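Local coordinates for malarial CLPB2 atpase/hsp101 protein (Plasmodium falciparum, PDB 4IRF), which probably serves as an ATP-driven chaperone in protein unfolding and translocation at the parasitophorous vacuole, this chain being its N-terminal cargo-binding domain, at residues A[19-27]-A[39-47]. Residues are numbered along the deposited sequence; the frame is centred on the assembly and turned at random.
Sequences ILNAGKNIA and HILSALAKS
The two helices come closest in backbone at Gly23 and Ile40, whose CA atoms are 4.5 Å apart. The axes of helices 19-27 and 39-46 approach to 7.7 Å, and their directions differ by 123°. No direct hydrogen bond joins the segments. Ala43 is a knob among Ile19, Ala22, Gly23 and Ile26. Ala43 CB lies 3.3 Å from Ile19 O. Ile26 returns the fit, sitting among His39, Ser42, Ala43 and Lys46. With CG1 anti to the carbonyl carbon (chi1 -66°) and the chain extended beyond it, Ile26 CD1 comes 3.3 Å from Ser42 OG. This knobs-into-holes pair joins the first two helices of the mainly helical Clp N-terminal domain. At one end, Ala27 covers a face of the His39 ring in a CH-pi contact. Ala27 CA stands 3.7 Å from the centroid of the His39 ring, 5° off the normal. His39 ND1 is hydrogen-bonded to Lys36 N, which limits rotation of the ring. Toward the other end, Ile19 CG2 packs against Ile40, Ala43 and Leu44. Helix 114-121 also touches Ile19, through Val114 and Leu117. Leu20 CD2 meets Ile40 CD1 at 3.6 Å. A water bridges the two helices, donating to Ala22 O and accepting from Lys46 NZ.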
# COMPACT_ATOMS: atom_id res chain seq x y z
N ILE A 19 -8.02 3.44 -0.65
CA ILE A 19 -6.62 3.44 -1.00
C ILE A 19 -6.41 2.74 -2.35
O ILE A 19 -5.66 3.23 -3.20
CB ILE A 19 -5.74 2.75 0.09
CG1 ILE A 19 -5.53 3.72 1.25
CG2 ILE A 19 -4.37 2.43 -0.42
CD1 ILE A 19 -5.18 3.04 2.53
N LEU A 20 -7.03 1.57 -2.53
CA LEU A 20 -6.91 0.85 -3.79
C LEU A 20 -7.43 1.68 -4.96
O LEU A 20 -6.78 1.77 -5.99
CB LEU A 20 -7.66 -0.47 -3.72
CG LEU A 20 -7.10 -1.45 -2.71
CD1 LEU A 20 -8.03 -2.67 -2.63
CD2 LEU A 20 -5.69 -1.87 -3.11
N ASN A 21 -8.58 2.32 -4.80
CA ASN A 21 -9.11 3.15 -5.88
C ASN A 21 -8.27 4.40 -6.15
O ASN A 21 -8.14 4.86 -7.29
CB ASN A 21 -10.55 3.54 -5.59
CG ASN A 21 -11.51 2.38 -5.73
OD1 ASN A 21 -11.25 1.45 -6.48
ND2 ASN A 21 -12.66 2.46 -5.04
N ALA A 22 -7.69 4.99 -5.10
CA ALA A 22 -6.78 6.11 -5.32
C ALA A 22 -5.54 5.62 -6.05
O ALA A 22 -4.91 6.34 -6.86
CB ALA A 22 -6.39 6.81 -4.00
N GLY A 23 -5.12 4.40 -5.72
CA GLY A 23 -4.00 3.78 -6.38
C GLY A 23 -4.22 3.66 -7.88
O GLY A 23 -3.30 3.90 -8.66
N LYS A 24 -5.43 3.28 -8.30
CA LYS A 24 -5.72 3.19 -9.73
C LYS A 24 -5.59 4.53 -10.43
O LYS A 24 -5.08 4.61 -11.56
CB LYS A 24 -7.11 2.59 -9.97
CG LYS A 24 -7.22 1.10 -9.58
CD LYS A 24 -8.66 0.63 -9.72
CE LYS A 24 -8.80 -0.83 -9.29
NZ LYS A 24 -10.14 -1.38 -9.66
N ASN A 25 -6.03 5.59 -9.77
CA ASN A 25 -5.85 6.92 -10.35
C ASN A 25 -4.38 7.32 -10.49
O ASN A 25 -3.96 7.95 -11.48
CB ASN A 25 -6.68 7.95 -9.59
CG ASN A 25 -8.17 7.79 -9.84
OD1 ASN A 25 -8.58 7.41 -10.95
ND2 ASN A 25 -8.98 8.07 -8.83
N ILE A 26 -3.57 6.93 -9.51
CA ILE A 26 -2.14 7.22 -9.58
C ILE A 26 -1.54 6.40 -10.72
O ILE A 26 -0.69 6.87 -11.49
CB ILE A 26 -1.46 6.90 -8.21
CG1 ILE A 26 -1.97 7.86 -7.16
CG2 ILE A 26 0.05 6.97 -8.32
CD1 ILE A 26 -1.66 7.49 -5.70
N ALA A 27 -1.98 5.15 -10.85
CA ALA A 27 -1.48 4.30 -11.92
C ALA A 27 -1.79 4.96 -13.27
O ALA A 27 -0.92 5.04 -14.12
CB ALA A 27 -2.10 2.91 -11.83
N HIS A 39 2.04 1.95 -6.90
CA HIS A 39 0.91 2.87 -6.97
C HIS A 39 0.02 2.82 -5.74
O HIS A 39 -0.51 3.84 -5.31
CB HIS A 39 0.05 2.56 -8.20
CG HIS A 39 0.83 2.60 -9.46
ND1 HIS A 39 0.75 1.60 -10.42
CD2 HIS A 39 1.71 3.51 -9.94
CE1 HIS A 39 1.58 1.90 -11.41
NE2 HIS A 39 2.16 3.06 -11.15
N ILE A 40 -0.16 1.61 -5.20
CA ILE A 40 -0.93 1.45 -4.00
C ILE A 40 -0.20 2.10 -2.83
O ILE A 40 -0.85 2.75 -2.01
CB ILE A 40 -1.20 -0.01 -3.67
CG1 ILE A 40 -2.06 -0.60 -4.81
CG2 ILE A 40 -1.91 -0.13 -2.32
CD1 ILE A 40 -2.40 -2.05 -4.57
N LEU A 41 1.13 1.90 -2.79
CA LEU A 41 1.95 2.55 -1.72
C LEU A 41 1.80 4.08 -1.76
O LEU A 41 1.59 4.71 -0.70
CB LEU A 41 3.41 2.10 -1.79
CG LEU A 41 4.27 2.81 -0.75
CD1 LEU A 41 3.78 2.54 0.65
CD2 LEU A 41 5.72 2.45 -0.90
N SER A 42 1.85 4.66 -2.96
CA SER A 42 1.68 6.13 -3.09
C SER A 42 0.37 6.55 -2.44
O SER A 42 0.33 7.46 -1.61
CB SER A 42 1.66 6.52 -4.57
OG SER A 42 1.45 7.92 -4.73
N ALA A 43 -0.70 5.83 -2.78
CA ALA A 43 -2.03 6.08 -2.22
C ALA A 43 -2.12 5.90 -0.69
O ALA A 43 -2.80 6.64 0.02
CB ALA A 43 -3.07 5.19 -2.93
N LEU A 44 -1.45 4.87 -0.19
CA LEU A 44 -1.52 4.52 1.22
C LEU A 44 -0.81 5.62 2.00
O LEU A 44 -1.39 6.17 2.94
CB LEU A 44 -0.90 3.14 1.43
CG LEU A 44 -1.16 2.52 2.80
CD1 LEU A 44 -1.24 1.00 2.70
CD2 LEU A 44 -0.01 2.90 3.71
N ALA A 45 0.38 6.00 1.52
CA ALA A 45 1.21 7.03 2.20
C ALA A 45 0.43 8.34 2.32
O ALA A 45 0.56 9.06 3.32
CB ALA A 45 2.50 7.22 1.49
N LYS A 46 -0.39 8.66 1.32
CA LYS A 46 -1.09 9.94 1.34
C LYS A 46 -2.48 9.91 1.98
O LYS A 46 -3.07 10.95 2.26
CB LYS A 46 -1.15 10.55 -0.05
CG LYS A 46 -2.21 9.93 -0.95
CD LYS A 46 -2.49 10.86 -2.14
CE LYS A 46 -3.30 10.17 -3.23
NZ LYS A 46 -3.37 11.08 -4.42
N SER A 47 -3.02 8.72 2.24
CA SER A 47 -4.32 8.63 2.87
C SER A 47 -4.31 9.14 4.31
O SER A 47 -3.24 9.24 4.94
CB SER A 47 -4.80 7.18 2.90
OG SER A 47 -3.98 6.40 3.75
O HOH W 1 -5.07 9.19 -6.39